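Local coordinates for protein GTPase HflX (Sulfolobus solfataricus P2, PDB 2QTH) that hydrolyses GTP specifically, with magnesium as cofactor, and associates with the 50S ribosomal subunit, perhaps acting in protein synthesis or ribosome biogenesis, at residues I179-I184 and M229-V234; T193-S198 and I331-L336; I262-S267 and T298-D303. All blocks are in the same frame, centred on the assembly; numbering follows the deposited sequence.

Contact 1: residues I179-I184 and M229-V234; sequences IPSIGI and MLVDTV. With CD (cadmium ion), chain C.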
loop_
_atom_site.group_PDB
_atom_site.type_symbol
_atom_site.label_atom_id
_atom_site.label_comp_id
_atom_site.label_asym_id
_atom_site.label_seq_id
_atom_site.Cartn_x
_atom_site.Cartn_y
_atom_site.Cartn_z
ATOM N N ILE A 179 13.722 14.892 15.351
ATOM C CA ILE A 179 12.519 15.631 14.932
ATOM C C ILE A 179 11.274 14.692 14.977
ATOM O O ILE A 179 11.404 13.506 14.797
ATOM C CB ILE A 179 12.660 16.359 13.538
ATOM C CG1 ILE A 179 12.647 15.388 12.394
ATOM C CG2 ILE A 179 13.857 17.405 13.464
ATOM C CD1 ILE A 179 12.200 16.058 11.051
ATOM N N PRO A 180 10.069 15.216 15.226
ATOM C CA PRO A 180 8.929 14.307 15.326
ATOM C C PRO A 180 8.549 13.578 14.019
ATOM O O PRO A 180 8.676 14.142 12.927
ATOM C CB PRO A 180 7.808 15.240 15.751
ATOM C CG PRO A 180 8.213 16.554 15.265
ATOM C CD PRO A 180 9.655 16.624 15.387
ATOM N N SER A 181 8.076 12.343 14.155
ATOM C CA SER A 181 7.762 11.457 13.052
ATOM C C SER A 181 6.269 11.232 12.988
ATOM O O SER A 181 5.751 10.651 13.903
ATOM C CB SER A 181 8.348 10.073 13.380
ATOM O OG SER A 181 9.404 9.843 12.523
ATOM N N ILE A 182 5.599 11.613 11.894
ATOM C CA ILE A 182 4.199 11.349 11.775
ATOM C C ILE A 182 3.985 10.426 10.586
ATOM O O ILE A 182 4.233 10.791 9.458
ATOM C CB ILE A 182 3.355 12.593 11.436
ATOM C CG1 ILE A 182 3.598 13.814 12.384
ATOM C CG2 ILE A 182 1.859 12.216 11.459
ATOM C CD1 ILE A 182 3.506 13.509 13.803
ATOM N N GLY A 183 3.407 9.276 10.876
ATOM C CA GLY A 183 3.120 8.273 9.861
ATOM C C GLY A 183 1.727 8.329 9.317
ATOM O O GLY A 183 0.761 8.530 10.070
ATOM N N ILE A 184 1.593 8.126 7.991
ATOM C CA ILE A 184 0.271 8.283 7.358
ATOM C C ILE A 184 -0.193 6.854 7.108
ATOM O O ILE A 184 0.514 6.087 6.333
ATOM C CB ILE A 184 0.346 9.040 5.966
ATOM C CG1 ILE A 184 0.654 10.560 6.105
ATOM C CG2 ILE A 184 -1.020 9.003 5.274
ATOM C CD1 ILE A 184 1.796 10.864 6.904
ATOM N N MET A 229 8.998 15.112 10.357
ATOM C CA MET A 229 9.312 14.024 9.363
ATOM C C MET A 229 8.006 13.300 8.984
ATOM O O MET A 229 7.370 12.672 9.866
ATOM C CB MET A 229 10.300 13.008 9.926
ATOM C CG MET A 229 10.603 11.814 8.913
ATOM S SD MET A 229 11.444 12.459 7.471
ATOM C CE MET A 229 13.008 13.027 8.043
ATOM N N LEU A 230 7.616 13.382 7.716
ATOM C CA LEU A 230 6.438 12.674 7.230
ATOM C C LEU A 230 6.815 11.317 6.644
ATOM O O LEU A 230 7.726 11.216 5.822
ATOM C CB LEU A 230 5.702 13.512 6.183
ATOM C CG LEU A 230 5.014 14.779 6.693
ATOM C CD1 LEU A 230 4.356 15.533 5.547
ATOM C CD2 LEU A 230 3.995 14.441 7.772
ATOM N N VAL A 231 6.108 10.276 7.073
ATOM C CA VAL A 231 6.467 8.908 6.720
ATOM C C VAL A 231 5.325 8.208 5.991
ATOM O O VAL A 231 4.257 7.984 6.561
ATOM C CB VAL A 231 6.850 8.086 7.964
ATOM C CG1 VAL A 231 7.104 6.635 7.583
ATOM C CG2 VAL A 231 8.071 8.688 8.642
ATOM N N ASP A 232 5.556 7.865 4.728
ATOM C CA ASP A 232 4.652 6.988 3.994
ATOM C C ASP A 232 4.773 5.545 4.473
ATOM O O ASP A 232 5.685 4.822 4.071
ATOM C CB ASP A 232 4.929 7.069 2.492
ATOM C CG ASP A 232 3.783 6.532 1.657
ATOM O OD1 ASP A 232 2.742 6.164 2.242
ATOM O OD2 ASP A 232 3.923 6.478 0.417
ATOM N N THR A 233 3.848 5.133 5.333
ATOM C CA THR A 233 3.656 3.719 5.633
ATOM C C THR A 233 2.802 3.041 4.568
ATOM O O THR A 233 1.899 3.654 3.999
ATOM C CB THR A 233 2.998 3.518 7.011
ATOM O OG1 THR A 233 1.572 3.518 6.866
ATOM C CG2 THR A 233 3.406 4.632 7.964
ATOM N N VAL A 234 3.093 1.771 4.303
ATOM C CA VAL A 234 2.191 0.923 3.532
ATOM C C VAL A 234 0.756 1.049 4.029
ATOM O O VAL A 234 0.516 1.244 5.220
ATOM C CB VAL A 234 2.617 -0.555 3.592
ATOM C CG1 VAL A 234 2.295 -1.145 4.956
ATOM C CG2 VAL A 234 1.939 -1.349 2.487
HETATM CD CD CD C . 2.569 4.791 -0.035
HETATM O O HOH W 1 1.129 3.467 1.589
HETATM O O HOH W 2 3.059 5.319 -2.333
HETATM O O HOH W 3 0.966 6.370 -0.067
HETATM O O HOH W 4 1.231 3.422 -1.592
#
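Ile184 and Thr233 meet at the tightly packed end of this contact, where 229-234 leaves the strand. Thr233 holds OG1 between its own backbone N and carbonyl carbon (chi1 89°), which folds the hydroxyl back to 2.8 Å from Ile184 O. Thr233 OG1 also lies 3.0 Å from Val234 O, and its single proton can serve one of these acceptors at a time. Were a valine to stand in its place, the hydroxyl would be gone and the two carbonyls would probably be left without the polar partner they share. The methyl of Thr233 uses the room beside a residue with no side chain, with CG2 4.1 Å from Gly183 CA.

Behind this end the backbones run parallel, bonded from Met229 N to Pro180 O, Ile182 N to Met229 O, Val231 N to Ile182 O and Ile184 N to Val231 O. The pair belongs to the core sheet of a P-loop GTPase domain: 181-186 leads into the phosphate-binding loop, and 226-232 ends at the Asp-Thr-Val-Gly sequence of the G3 (Walker B) motif. On the face that helix 192-200 covers, Leu230 CD2 packs 4.2 Å from Ile182 CB, with Phe196 and Leu199 over the leucine.

From the same face as Leu230, Asp232 reaches a cadmium ion, gripped unevenly by OD2 at 2.2 Å and OD1 at 2.7 Å. Four waters and His97 complete the site, and Lys217 also bonds OD2. The opposite end of the pair faces solvent more. There the exposed Ile179 crosses the partly exposed Met229 at a slant, Ile179 CD1 reaching Met229 CB at 3.8 Å. The thioether chain bends at chi2 and chi3 and leads away from 179-184, near Arg218 and Ala220.

Contact 2: residues T193-S198 and I331-L336; sequences TSLFNS and IPISAL. With MG (magnesium ion), chain F; GDP (guanosine-5'-diphosphate), chain H.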
loop_
_atom_site.group_PDB
_atom_site.type_symbol
_atom_site.label_atom_id
_atom_site.label_comp_id
_atom_site.label_asym_id
_atom_site.label_seq_id
_atom_site.Cartn_x
_atom_site.Cartn_y
_atom_site.Cartn_z
ATOM N N THR A 193 -1.483 8.960 -0.535
ATOM C CA THR A 193 -0.394 9.508 -1.378
ATOM C C THR A 193 -0.750 10.936 -1.692
ATOM O O THR A 193 0.123 11.793 -1.611
ATOM C CB THR A 193 -0.183 8.644 -2.693
ATOM O OG1 THR A 193 0.109 7.348 -2.250
ATOM C CG2 THR A 193 0.944 9.172 -3.719
ATOM N N SER A 194 -2.044 11.202 -1.917
ATOM C CA SER A 194 -2.484 12.547 -2.192
ATOM C C SER A 194 -2.190 13.424 -1.011
ATOM O O SER A 194 -1.697 14.546 -1.176
ATOM C CB SER A 194 -3.964 12.592 -2.549
ATOM O OG SER A 194 -4.037 11.797 -3.712
ATOM N N LEU A 195 -2.471 12.943 0.182
ATOM C CA LEU A 195 -2.168 13.754 1.395
ATOM C C LEU A 195 -0.669 14.026 1.564
ATOM O O LEU A 195 -0.238 15.133 1.869
ATOM C CB LEU A 195 -2.649 13.020 2.674
ATOM C CG LEU A 195 -2.697 13.841 3.995
ATOM C CD1 LEU A 195 -3.865 13.459 4.933
ATOM C CD2 LEU A 195 -1.467 13.588 4.814
ATOM N N PHE A 196 0.139 12.998 1.420
ATOM C CA PHE A 196 1.608 13.158 1.525
ATOM C C PHE A 196 2.092 14.174 0.493
ATOM O O PHE A 196 2.847 15.102 0.812
ATOM C CB PHE A 196 2.247 11.787 1.293
ATOM C CG PHE A 196 3.729 11.744 1.502
ATOM C CD1 PHE A 196 4.249 11.369 2.713
ATOM C CD2 PHE A 196 4.594 12.040 0.443
ATOM C CE1 PHE A 196 5.636 11.322 2.907
ATOM C CE2 PHE A 196 5.982 11.983 0.612
ATOM C CZ PHE A 196 6.506 11.614 1.851
ATOM N N ASN A 197 1.639 14.029 -0.747
ATOM C CA ASN A 197 2.114 14.914 -1.797
ATOM C C ASN A 197 1.735 16.315 -1.526
ATOM O O ASN A 197 2.509 17.289 -1.749
ATOM C CB ASN A 197 1.565 14.452 -3.129
ATOM C CG ASN A 197 2.307 13.271 -3.635
ATOM O OD1 ASN A 197 3.362 12.878 -3.061
ATOM N ND2 ASN A 197 1.816 12.690 -4.713
ATOM N N SER A 198 0.509 16.457 -1.037
ATOM C CA SER A 198 0.056 17.795 -0.766
ATOM C C SER A 198 0.838 18.522 0.343
ATOM O O SER A 198 1.017 19.781 0.270
ATOM C CB SER A 198 -1.413 17.798 -0.424
ATOM O OG SER A 198 -1.635 19.093 0.038
ATOM N N ILE A 331 -10.521 15.718 11.624
ATOM C CA ILE A 331 -10.804 16.864 10.751
ATOM C C ILE A 331 -11.203 16.398 9.332
ATOM O O ILE A 331 -10.721 15.385 8.832
ATOM C CB ILE A 331 -9.579 17.839 10.687
ATOM C CG1 ILE A 331 -8.401 17.135 10.047
ATOM C CG2 ILE A 331 -9.186 18.301 12.154
ATOM C CD1 ILE A 331 -7.180 18.070 9.791
ATOM N N PRO A 332 -12.040 17.175 8.661
ATOM C CA PRO A 332 -12.390 16.904 7.293
ATOM C C PRO A 332 -11.472 17.649 6.348
ATOM O O PRO A 332 -11.167 18.842 6.587
ATOM C CB PRO A 332 -13.812 17.511 7.193
ATOM C CG PRO A 332 -13.751 18.681 8.126
ATOM C CD PRO A 332 -12.754 18.362 9.212
ATOM N N ILE A 333 -11.079 16.999 5.276
ATOM C CA ILE A 333 -10.235 17.664 4.294
ATOM C C ILE A 333 -10.577 17.153 2.930
ATOM O O ILE A 333 -11.266 16.137 2.764
ATOM C CB ILE A 333 -8.689 17.327 4.485
ATOM C CG1 ILE A 333 -8.491 15.809 4.298
ATOM C CG2 ILE A 333 -8.166 17.835 5.851
ATOM C CD1 ILE A 333 -7.023 15.356 4.236
ATOM N N SER A 334 -10.108 17.866 1.928
ATOM C CA SER A 334 -10.008 17.306 0.574
ATOM C C SER A 334 -8.570 17.473 0.098
ATOM O O SER A 334 -8.120 18.588 -0.154
ATOM C CB SER A 334 -11.005 17.893 -0.408
ATOM O OG SER A 334 -10.606 17.487 -1.704
ATOM N N ALA A 335 -7.823 16.385 0.085
ATOM C CA ALA A 335 -6.406 16.493 -0.359
ATOM C C ALA A 335 -6.292 16.840 -1.847
ATOM O O ALA A 335 -5.337 17.512 -2.236
ATOM C CB ALA A 335 -5.605 15.242 -0.024
ATOM N N LEU A 336 -7.302 16.450 -2.632
ATOM C CA LEU A 336 -7.349 16.727 -4.066
ATOM C C LEU A 336 -7.696 18.177 -4.338
ATOM O O LEU A 336 -7.073 18.828 -5.177
ATOM C CB LEU A 336 -8.419 15.875 -4.779
ATOM C CG LEU A 336 -8.661 16.180 -6.265
ATOM C CD1 LEU A 336 -7.514 15.496 -7.094
ATOM C CD2 LEU A 336 -10.109 15.704 -6.740
HETATM MG MG MG F . -0.938 5.633 -2.918
HETATM P PB GDP H . -3.959 5.821 -1.422
HETATM O O1B GDP H . -3.973 4.462 -2.123
HETATM O O2B GDP H . -4.448 5.637 0.001
HETATM O O3B GDP H . -2.561 6.291 -1.364
HETATM O O3A GDP H . -4.807 6.950 -2.115
HETATM P PA GDP H . -4.176 8.142 -3.146
HETATM O O1A GDP H . -3.720 9.452 -2.681
HETATM O O2A GDP H . -3.188 7.489 -4.095
HETATM O "O5'" GDP H . -5.629 8.495 -3.745
HETATM C "C5'" GDP H . -6.541 7.461 -4.114
HETATM C "C4'" GDP H . -7.266 7.974 -5.355
HETATM O "O4'" GDP H . -8.220 8.930 -4.878
HETATM C "C3'" GDP H . -6.387 8.733 -6.334
HETATM O "O3'" GDP H . -7.100 8.711 -7.572
HETATM C "C2'" GDP H . -6.418 10.146 -5.805
HETATM O "O2'" GDP H . -6.315 11.105 -6.856
HETATM C "C1'" GDP H . -7.814 10.265 -5.194
HETATM N N9 GDP H . -7.886 11.203 -4.039
HETATM C C8 GDP H . -7.025 11.393 -3.000
HETATM N N7 GDP H . -7.445 12.378 -2.124
HETATM C C5 GDP H . -8.627 12.844 -2.651
HETATM C C6 GDP H . -9.642 13.876 -2.308
HETATM O O6 GDP H . -9.487 14.554 -1.304
HETATM N N1 GDP H . -10.749 14.049 -3.077
HETATM C C2 GDP H . -10.942 13.330 -4.185
HETATM N N2 GDP H . -12.064 13.602 -4.910
HETATM N N3 GDP H . -10.056 12.345 -4.596
HETATM C C4 GDP H . -8.910 12.074 -3.895
HETATM O O HOH W 5 -2.149 4.427 -4.348
#
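Ser194, Leu195 and Ser198 put one side of the helix that follows the P-loop against Ile333 and Ala335, in the loop that leaves strand 327-332. Just ahead of them, Thr193 belongs to the nucleotide: its OG1 binds magnesium at 2.1 Å, and its backbone N donates to O3B of the GDP beta-phosphate, itself a ligand of the metal.

Ser194 faces both ways. With OG beside its own backbone N (chi1 -61°), hydroxyl and amide converge on one oxygen of the alpha-phosphate, OG standing 2.6 Å from GDP O1A. The CB of the same serine meets the methyl of Ala335, 4.0 Å from CB to CB, and that methyl also sits 3.9 Å from Leu195 N, pressed against the helix backbone. Leu195 swings CG away from its backbone N (chi1 -167°) and crosses Ile333 at about a right angle, CD1 to CD1 at 3.7 Å. One turn beyond Ser194, Ser198 adds a fringe contact from CB to Ala335 O.

The end of the loop, Ser334 to Leu336, borders the base, as the G5 element of GTPases does. Leu336 N donates nearly straight to GDP O6 at 3.2 Å, and Leu336 CB lies over a face of the guanine, 3.4 Å from GDP C6. No hydrogen bond joins the two segments directly. The side chains that touch do so mainly through carbon, while Thr193, Ser194 and Leu336 each bond to GDP, so the nucleotide probably serves as a polar link between helix and loop, and the helix start would probably favour the negative phosphates.

Contact 3: residues I262-S267 and T298-D303; sequences ILVIDS and TLNKID. With GDP (guanosine-5'-diphosphate), chain H.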
loop_
_atom_site.group_PDB
_atom_site.type_symbol
_atom_site.label_atom_id
_atom_site.label_comp_id
_atom_site.label_asym_id
_atom_site.label_seq_id
_atom_site.Cartn_x
_atom_site.Cartn_y
_atom_site.Cartn_z
ATOM N N ILE A 262 -1.314 9.827 11.247
ATOM C CA ILE A 262 -2.479 10.420 10.600
ATOM C C ILE A 262 -3.224 9.247 9.994
ATOM O O ILE A 262 -2.643 8.549 9.163
ATOM C CB ILE A 262 -2.050 11.391 9.447
ATOM C CG1 ILE A 262 -1.324 12.659 10.089
ATOM C CG2 ILE A 262 -3.332 11.757 8.492
ATOM C CD1 ILE A 262 -0.481 13.632 9.081
ATOM N N LEU A 263 -4.503 9.074 10.368
ATOM C CA LEU A 263 -5.326 8.006 9.791
ATOM C C LEU A 263 -6.309 8.558 8.806
ATOM O O LEU A 263 -7.169 9.450 9.129
ATOM C CB LEU A 263 -6.134 7.318 10.899
ATOM C CG LEU A 263 -7.180 6.315 10.436
ATOM C CD1 LEU A 263 -6.573 5.144 9.696
ATOM C CD2 LEU A 263 -8.047 5.742 11.748
ATOM N N VAL A 264 -6.170 8.080 7.586
ATOM C CA VAL A 264 -6.916 8.658 6.474
ATOM C C VAL A 264 -8.095 7.773 6.231
ATOM O O VAL A 264 -7.916 6.530 6.198
ATOM C CB VAL A 264 -6.105 8.889 5.133
ATOM C CG1 VAL A 264 -6.927 9.847 4.241
ATOM C CG2 VAL A 264 -4.714 9.578 5.390
ATOM N N ILE A 265 -9.260 8.377 6.031
ATOM C CA ILE A 265 -10.565 7.649 5.878
ATOM C C ILE A 265 -11.321 8.283 4.751
ATOM O O ILE A 265 -11.429 9.536 4.692
ATOM C CB ILE A 265 -11.478 7.730 7.133
ATOM C CG1 ILE A 265 -10.696 7.287 8.388
ATOM C CG2 ILE A 265 -12.770 6.796 6.954
ATOM C CD1 ILE A 265 -10.339 5.746 8.402
ATOM N N ASP A 266 -11.837 7.443 3.849
ATOM C CA ASP A 266 -12.596 7.937 2.709
ATOM C C ASP A 266 -13.979 8.419 3.183
ATOM O O ASP A 266 -14.810 7.558 3.494
ATOM C CB ASP A 266 -12.717 6.787 1.683
ATOM C CG ASP A 266 -13.324 7.226 0.351
ATOM O OD1 ASP A 266 -13.977 8.303 0.311
ATOM O OD2 ASP A 266 -13.185 6.465 -0.621
ATOM N N SER A 267 -14.249 9.749 3.192
ATOM C CA SER A 267 -15.601 10.260 3.542
ATOM C C SER A 267 -16.772 9.827 2.623
ATOM O O SER A 267 -17.934 10.057 2.982
ATOM C CB SER A 267 -15.655 11.818 3.704
ATOM O OG SER A 267 -15.597 12.485 2.451
ATOM N N THR A 298 -8.108 12.053 9.440
ATOM C CA THR A 298 -8.559 12.972 8.458
ATOM C C THR A 298 -9.592 12.313 7.585
ATOM O O THR A 298 -9.287 11.365 6.863
ATOM C CB THR A 298 -7.377 13.491 7.554
ATOM O OG1 THR A 298 -6.681 12.370 6.951
ATOM C CG2 THR A 298 -6.345 14.162 8.398
ATOM N N LEU A 299 -10.788 12.895 7.586
ATOM C CA LEU A 299 -11.871 12.380 6.812
ATOM C C LEU A 299 -11.702 13.073 5.472
ATOM O O LEU A 299 -11.829 14.280 5.404
ATOM C CB LEU A 299 -13.134 12.761 7.597
ATOM C CG LEU A 299 -14.437 12.181 7.084
ATOM C CD1 LEU A 299 -14.252 10.605 7.129
ATOM C CD2 LEU A 299 -15.630 12.627 7.924
ATOM N N ASN A 300 -11.284 12.340 4.436
ATOM C CA ASN A 300 -10.775 12.904 3.196
ATOM C C ASN A 300 -11.820 12.764 2.118
ATOM O O ASN A 300 -12.783 12.042 2.305
ATOM C CB ASN A 300 -9.489 12.096 2.768
ATOM C CG ASN A 300 -8.703 12.737 1.619
ATOM O OD1 ASN A 300 -8.610 13.954 1.498
ATOM N ND2 ASN A 300 -8.122 11.894 0.757
ATOM N N LYS A 301 -11.578 13.421 0.986
ATOM C CA LYS A 301 -12.401 13.358 -0.237
ATOM C C LYS A 301 -13.729 14.020 -0.016
ATOM O O LYS A 301 -14.704 13.684 -0.686
ATOM C CB LYS A 301 -12.606 11.918 -0.761
ATOM C CG LYS A 301 -11.332 11.137 -0.882
ATOM C CD LYS A 301 -11.575 9.765 -1.653
ATOM C CE LYS A 301 -10.279 9.085 -2.044
ATOM N NZ LYS A 301 -10.525 7.880 -2.980
ATOM N N ILE A 302 -13.778 14.952 0.926
ATOM C CA ILE A 302 -15.024 15.584 1.304
ATOM C C ILE A 302 -15.694 16.282 0.143
ATOM O O ILE A 302 -16.906 16.459 0.183
ATOM C CB ILE A 302 -14.916 16.565 2.506
ATOM C CG1 ILE A 302 -14.111 17.854 2.141
ATOM C CG2 ILE A 302 -14.504 15.779 3.854
ATOM C CD1 ILE A 302 -13.970 18.855 3.339
ATOM N N ASP A 303 -14.913 16.663 -0.868
ATOM C CA ASP A 303 -15.471 17.263 -2.084
ATOM C C ASP A 303 -16.450 16.339 -2.825
ATOM O O ASP A 303 -17.401 16.826 -3.466
ATOM C CB ASP A 303 -14.362 17.704 -3.068
ATOM C CG ASP A 303 -13.393 16.607 -3.384
ATOM O OD1 ASP A 303 -12.648 16.166 -2.455
ATOM O OD2 ASP A 303 -13.353 16.194 -4.564
HETATM P PB GDP H . -3.959 5.821 -1.422
HETATM O O1B GDP H . -3.973 4.462 -2.123
HETATM O O2B GDP H . -4.448 5.637 0.001
HETATM O O3B GDP H . -2.561 6.291 -1.364
HETATM O O3A GDP H . -4.807 6.950 -2.115
HETATM P PA GDP H . -4.176 8.142 -3.146
HETATM O O1A GDP H . -3.720 9.452 -2.681
HETATM O O2A GDP H . -3.188 7.489 -4.095
HETATM O "O5'" GDP H . -5.629 8.495 -3.745
HETATM C "C5'" GDP H . -6.541 7.461 -4.114
HETATM C "C4'" GDP H . -7.266 7.974 -5.355
HETATM O "O4'" GDP H . -8.220 8.930 -4.878
HETATM C "C3'" GDP H . -6.387 8.733 -6.334
HETATM O "O3'" GDP H . -7.100 8.711 -7.572
HETATM C "C2'" GDP H . -6.418 10.146 -5.805
HETATM O "O2'" GDP H . -6.315 11.105 -6.856
HETATM C "C1'" GDP H . -7.814 10.265 -5.194
HETATM N N9 GDP H . -7.886 11.203 -4.039
HETATM C C8 GDP H . -7.025 11.393 -3.000
HETATM N N7 GDP H . -7.445 12.378 -2.124
HETATM C C5 GDP H . -8.627 12.844 -2.651
HETATM C C6 GDP H . -9.642 13.876 -2.308
HETATM O O6 GDP H . -9.487 14.554 -1.304
HETATM N N1 GDP H . -10.749 14.049 -3.077
HETATM C C2 GDP H . -10.942 13.330 -4.185
HETATM N N2 GDP H . -12.064 13.602 -4.910
HETATM N N3 GDP H . -10.056 12.345 -4.596
HETATM C C4 GDP H . -8.910 12.074 -3.895
#
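Parallel strand pairing joins Val264, Ile265 and Asp266 to Thr298, Leu299 and Asn300, the two strands of a beta-alpha-beta crossover through helix 271-288, at the edge of the guanine pocket. The second strand runs straight into Asn-Lys-Ile-Asp, the G4 (NKxD) motif. Four backbone bonds hold the register, and the last is doubled: Asn300 O accepts Ser267 N in its carbonyl plane and Ser267 OG, at 2.9 Å, from above that plane.

Beneath helix 192-200, Val264 CG1 touches Asn300 CB at 3.7 Å and also approaches Thr298 OG1, a hydroxyl buried here without a polar partner. Asn300 is fixed from outside, ND2 bonding Ser190 O and OD1 bonding Ala335 N.

Lys301 stretches out beyond CG between Asp266 and the nucleotide. Its CD lies 3.4 Å from Asp266 OD1, its CG 3.5 Å from GDP C6 over a face of the base. NZ bonds Asn189 O and GDP O4' and makes a long salt bridge to Asp266 OD2; the other oxygen of that carboxylate, OD1, bonds Thr268. Asp303 forks onto the guanine edge, OD1 taking GDP N1 and OD2 taking GDP N2, each at 2.9 Å.

How the contacts relate
From the N terminus, strand 181-186 enters the P-loop and helix 192-200, and the chain returns along 226-232 to close contact 1. Contact 2 opens on that helix before this closure and ends only at 331-336, so the two cross. Contact 3 opens after contact 1 has closed and lies wholly within the span of contact 2. All three reach one sheet: Gly183 O meets Ile262 N between contacts 1 and 3, and Leu299 N meets Ile331 O between contacts 3 and 2. The helix of contact 2 lies on contact 1 through Leu195 against Ile184. Contacts 2 and 3 share GDP, where Ser334 OG approaches Asp303 OD1.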